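Local coordinates for protein nitrite reductase (Hyphomicrobium denitrificans, PDB 2DV6) that probably reduces nitrite to nitric oxide in denitrification, using copper ions to accept electrons from a cytochrome c, at residues S101-Y113 with A122-N134. Numbering follows the deposited sequence.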
loop_
_atom_site.group_PDB
_atom_site.type_symbol
_atom_site.label_atom_id
_atom_site.label_comp_id
_atom_site.label_asym_id
_atom_site.label_seq_id
_atom_site.Cartn_x
_atom_site.Cartn_y
_atom_site.Cartn_z
ATOM N N SER A 101 18.954 15.465 -26.108
ATOM C CA SER A 101 18.808 15.034 -27.486
ATOM C C SER A 101 20.136 15.088 -28.210
ATOM O O SER A 101 21.098 15.739 -27.752
ATOM C CB SER A 101 17.790 15.901 -28.218
ATOM O OG SER A 101 18.207 17.264 -28.227
ATOM N N PHE A 102 20.200 14.380 -29.329
ATOM C CA PHE A 102 21.351 14.467 -30.233
ATOM C C PHE A 102 20.893 14.077 -31.628
ATOM O O PHE A 102 19.901 13.384 -31.770
ATOM C CB PHE A 102 22.497 13.566 -29.752
ATOM C CG PHE A 102 22.161 12.093 -29.775
ATOM C CD1 PHE A 102 21.560 11.491 -28.682
ATOM C CD2 PHE A 102 22.464 11.314 -30.889
ATOM C CE1 PHE A 102 21.239 10.144 -28.690
ATOM C CE2 PHE A 102 22.144 9.967 -30.919
ATOM C CZ PHE A 102 21.532 9.376 -29.815
ATOM N N VAL A 103 21.593 14.544 -32.658
ATOM C CA VAL A 103 21.292 14.130 -34.024
ATOM C C VAL A 103 22.116 12.877 -34.279
ATOM O O VAL A 103 23.340 12.878 -34.060
ATOM C CB VAL A 103 21.609 15.229 -35.080
ATOM C CG1 VAL A 103 21.294 14.695 -36.496
ATOM C CG2 VAL A 103 20.772 16.490 -34.821
ATOM N N ALA A 104 21.442 11.802 -34.684
ATOM C CA ALA A 104 22.099 10.533 -34.935
ATOM C C ALA A 104 22.738 10.581 -36.330
ATOM O O ALA A 104 22.251 9.969 -37.275
ATOM C CB ALA A 104 21.096 9.376 -34.809
ATOM N N SER A 105 23.826 11.338 -36.433
ATOM C CA SER A 105 24.498 11.585 -37.713
ATOM C C SER A 105 25.386 10.434 -38.233
ATOM O O SER A 105 25.688 10.418 -39.428
ATOM C CB SER A 105 25.302 12.887 -37.658
ATOM O OG SER A 105 26.246 12.829 -36.606
ATOM N N LYS A 106 25.783 9.483 -37.364
ATOM C CA LYS A 106 26.618 8.341 -37.798
ATOM C C LYS A 106 25.962 6.992 -37.539
ATOM O O LYS A 106 25.640 6.669 -36.392
ATOM C CB LYS A 106 28.018 8.315 -37.153
ATOM C CG LYS A 106 28.567 9.601 -36.524
ATOM C CD LYS A 106 29.304 9.277 -35.137
ATOM C CE LYS A 106 30.123 10.471 -34.527
ATOM N NZ LYS A 106 29.299 11.664 -34.107
ATOM N N VAL A 107 25.817 6.203 -38.612
ATOM C CA VAL A 107 25.389 4.792 -38.600
ATOM C C VAL A 107 26.353 3.989 -37.732
ATOM O O VAL A 107 27.508 4.373 -37.599
ATOM C CB VAL A 107 25.316 4.224 -40.066
ATOM C CG1 VAL A 107 25.095 2.720 -40.109
ATOM C CG2 VAL A 107 24.204 4.898 -40.847
ATOM N N GLY A 108 25.869 2.911 -37.109
ATOM C CA GLY A 108 26.674 2.065 -36.224
ATOM C C GLY A 108 25.989 1.783 -34.886
ATOM O O GLY A 108 24.829 2.154 -34.688
ATOM N N GLU A 109 26.711 1.124 -33.975
ATOM C CA GLU A 109 26.203 0.764 -32.645
ATOM C C GLU A 109 26.988 1.511 -31.597
ATOM O O GLU A 109 28.212 1.503 -31.638
ATOM C CB GLU A 109 26.317 -0.741 -32.391
ATOM C CG GLU A 109 25.507 -1.586 -33.389
ATOM C CD GLU A 109 25.228 -3.029 -32.893
ATOM O OE1 GLU A 109 25.030 -3.926 -33.780
ATOM O OE2 GLU A 109 25.207 -3.254 -31.633
ATOM N N PHE A 110 26.276 2.155 -30.663
ATOM C CA PHE A 110 26.871 3.035 -29.668
ATOM C C PHE A 110 26.322 2.699 -28.280
ATOM O O PHE A 110 25.108 2.565 -28.114
ATOM C CB PHE A 110 26.542 4.497 -30.026
ATOM C CG PHE A 110 26.937 4.871 -31.424
ATOM C CD1 PHE A 110 26.074 4.635 -32.493
ATOM C CD2 PHE A 110 28.192 5.428 -31.680
ATOM C CE1 PHE A 110 26.450 4.964 -33.805
ATOM C CE2 PHE A 110 28.580 5.756 -32.995
ATOM C CZ PHE A 110 27.704 5.518 -34.054
ATOM N N ASN A 111 27.195 2.596 -27.287
ATOM C CA ASN A 111 26.753 2.337 -25.926
ATOM C C ASN A 111 26.146 3.593 -25.282
ATOM O O ASN A 111 26.599 4.696 -25.537
ATOM C CB ASN A 111 27.912 1.841 -25.065
ATOM C CG ASN A 111 28.435 0.485 -25.509
ATOM O OD1 ASN A 111 29.636 0.270 -25.540
ATOM N ND2 ASN A 111 27.540 -0.430 -25.865
ATOM N N TYR A 112 25.121 3.420 -24.458
ATOM C CA TYR A 112 24.738 4.483 -23.533
ATOM C C TYR A 112 24.976 3.905 -22.152
ATOM O O TYR A 112 24.839 2.709 -21.969
ATOM C CB TYR A 112 23.293 4.955 -23.743
ATOM C CG TYR A 112 22.173 3.943 -23.468
ATOM C CD1 TYR A 112 21.595 3.213 -24.508
ATOM C CD2 TYR A 112 21.671 3.752 -22.167
ATOM C CE1 TYR A 112 20.528 2.298 -24.273
ATOM C CE2 TYR A 112 20.624 2.818 -21.902
ATOM C CZ TYR A 112 20.041 2.122 -22.971
ATOM O OH TYR A 112 19.016 1.236 -22.715
ATOM N N TYR A 113 25.368 4.724 -21.179
ATOM C CA TYR A 113 25.726 4.152 -19.870
ATOM C C TYR A 113 25.643 5.241 -18.800
ATOM O O TYR A 113 25.591 6.440 -19.118
ATOM C CB TYR A 113 27.140 3.537 -19.908
ATOM C CG TYR A 113 28.206 4.583 -20.205
ATOM C CD1 TYR A 113 28.814 5.309 -19.170
ATOM C CD2 TYR A 113 28.579 4.868 -21.515
ATOM C CE1 TYR A 113 29.766 6.310 -19.446
ATOM C CE2 TYR A 113 29.544 5.855 -21.798
ATOM C CZ TYR A 113 30.109 6.566 -20.768
ATOM O OH TYR A 113 31.039 7.520 -21.052
ATOM N N ALA A 122 27.841 -2.092 -12.404
ATOM C CA ALA A 122 26.662 -2.623 -11.728
ATOM C C ALA A 122 25.542 -3.043 -12.708
ATOM O O ALA A 122 24.666 -3.789 -12.330
ATOM C CB ALA A 122 26.144 -1.593 -10.729
ATOM N N GLY A 123 25.578 -2.563 -13.959
ATOM C CA GLY A 123 24.641 -3.005 -14.987
ATOM C C GLY A 123 24.061 -1.897 -15.855
ATOM O O GLY A 123 23.332 -2.171 -16.791
ATOM N N MET A 124 24.363 -0.636 -15.563
ATOM C CA MET A 124 23.718 0.474 -16.265
ATOM C C MET A 124 24.365 0.793 -17.630
ATOM O O MET A 124 25.161 1.725 -17.763
ATOM C CB MET A 124 23.656 1.698 -15.328
ATOM C CG MET A 124 22.820 1.457 -14.056
ATOM S SD MET A 124 22.407 2.987 -13.251
ATOM C CE MET A 124 21.013 3.450 -14.315
ATOM N N GLU A 125 24.002 0.019 -18.638
ATOM C CA GLU A 125 24.526 0.200 -19.963
ATOM C C GLU A 125 23.611 -0.480 -20.956
ATOM O O GLU A 125 23.158 -1.615 -20.702
ATOM C CB GLU A 125 25.916 -0.478 -20.039
ATOM C CG GLU A 125 26.473 -0.588 -21.471
ATOM C CD GLU A 125 27.955 -0.967 -21.526
ATOM O OE1 GLU A 125 28.432 -1.682 -20.636
ATOM O OE2 GLU A 125 28.636 -0.533 -22.472
ATOM N N GLY A 126 23.383 0.162 -22.097
ATOM C CA GLY A 126 22.711 -0.495 -23.227
ATOM C C GLY A 126 23.213 0.037 -24.580
ATOM O O GLY A 126 24.213 0.727 -24.635
ATOM N N ASN A 127 22.530 -0.290 -25.664
ATOM C CA ASN A 127 22.924 0.199 -26.998
ATOM C C ASN A 127 21.916 1.057 -27.720
ATOM O O ASN A 127 20.695 0.875 -27.594
ATOM C CB ASN A 127 23.255 -0.965 -27.928
ATOM C CG ASN A 127 24.328 -1.855 -27.362
ATOM O OD1 ASN A 127 25.327 -1.367 -26.837
ATOM N ND2 ASN A 127 24.130 -3.167 -27.447
ATOM N N ILE A 128 22.443 1.993 -28.492
ATOM C CA ILE A 128 21.676 2.706 -29.493
ATOM C C ILE A 128 22.180 2.151 -30.838
ATOM O O ILE A 128 23.374 2.114 -31.053
ATOM C CB ILE A 128 21.968 4.235 -29.425
ATOM C CG1 ILE A 128 21.629 4.768 -28.038
ATOM C CG2 ILE A 128 21.198 4.992 -30.556
ATOM C CD1 ILE A 128 21.636 6.266 -27.917
ATOM N N GLN A 129 21.281 1.686 -31.703
ATOM C CA GLN A 129 21.626 1.307 -33.059
ATOM C C GLN A 129 21.156 2.409 -34.007
ATOM O O GLN A 129 19.952 2.661 -34.133
ATOM C CB GLN A 129 20.931 0.022 -33.453
ATOM C CG GLN A 129 21.607 -1.267 -32.978
ATOM C CD GLN A 129 20.766 -2.509 -33.319
ATOM O OE1 GLN A 129 19.783 -2.441 -34.090
ATOM N NE2 GLN A 129 21.155 -3.662 -32.738
ATOM N N VAL A 130 22.107 3.072 -34.653
ATOM C CA VAL A 130 21.763 4.012 -35.710
ATOM C C VAL A 130 21.799 3.249 -37.042
ATOM O O VAL A 130 22.871 2.797 -37.464
ATOM C CB VAL A 130 22.712 5.190 -35.753
ATOM C CG1 VAL A 130 22.281 6.145 -36.849
ATOM C CG2 VAL A 130 22.764 5.902 -34.394
ATOM N N LEU A 131 20.636 3.079 -37.670
ATOM C CA LEU A 131 20.522 2.329 -38.918
ATOM C C LEU A 131 20.499 3.278 -40.099
ATOM O O LEU A 131 20.091 4.427 -39.962
ATOM C CB LEU A 131 19.247 1.482 -38.942
ATOM C CG LEU A 131 18.979 0.398 -37.893
ATOM C CD1 LEU A 131 17.525 -0.057 -37.956
ATOM C CD2 LEU A 131 19.869 -0.781 -38.106
ATOM N N PRO A 132 20.949 2.804 -41.284
ATOM C CA PRO A 132 20.796 3.655 -42.461
ATOM C C PRO A 132 19.339 3.668 -42.932
ATOM O O PRO A 132 18.525 2.826 -42.525
ATOM C CB PRO A 132 21.699 2.960 -43.508
ATOM C CG PRO A 132 21.631 1.516 -43.135
ATOM C CD PRO A 132 21.612 1.515 -41.614
ATOM N N GLY A 133 19.003 4.612 -43.794
ATOM C CA GLY A 133 17.684 4.583 -44.388
ATOM C C GLY A 133 16.671 5.428 -43.644
ATOM O O GLY A 133 17.013 6.246 -42.791
ATOM N N ASN A 134 15.413 5.240 -44.007
ATOM C CA ASN A 134 14.333 5.952 -43.371
ATOM C C ASN A 134 13.490 5.033 -42.502
ATOM O O ASN A 134 13.309 3.848 -42.797
ATOM C CB ASN A 134 13.504 6.680 -44.407
ATOM C CG ASN A 134 14.235 7.885 -44.995
ATOM O OD1 ASN A 134 15.178 8.438 -44.395
ATOM N ND2 ASN A 134 13.797 8.302 -46.183
#
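Gly108, Phe110 and Tyr112 pair with Val130, Ile128 and Gly126 through six backbone hydrogen bonds that join strands 108-113 and 125-131 as antiparallel neighbours. The straightest runs from Ile128 N to Phe110 O (2.8 Å, 177° at the hydrogen), and Tyr112 N also reaches Gly126 O at 2.8 Å. On the face bearing Glu109, Asn111, Glu125 and Gln129, the extended chain of Glu125 brings its OE2 to 3.2 Å from Asn111 CG, the carboxylate and amide planes 77° apart, without a hydrogen bond between OE2 and Asn111 OD1; OE2 is held by a salt bridge to Arg120. On the other face, Tyr112 has CG between its backbone N and carbonyl carbon (chi1 65°), which folds the ring over Gly126, whose CA makes a CH-pi contact 3.9 Å from the ring centroid. The ring lies so close over Gly126 that there is no room there for a CB. Tyr112 OH hydrogen-bonds Pro55 O. A serine in place of Tyr112 would probably leave Gly126 without its aromatic cover and Pro55 O without this phenolic partner. Farther along, Val130 CG2 meets Phe110 CE1 at 3.8 Å, and Ile128 CD1 reaches Phe102 CZ (3.6 Å) from the facing strand 97-103, bridging the two sheets of this cupredoxin sandwich. Met124, just before strand 125-131, completes a copper site with His77, Cys114 and His119; strand 125-131 itself lies between 108-113 and the parallel strand 57-60.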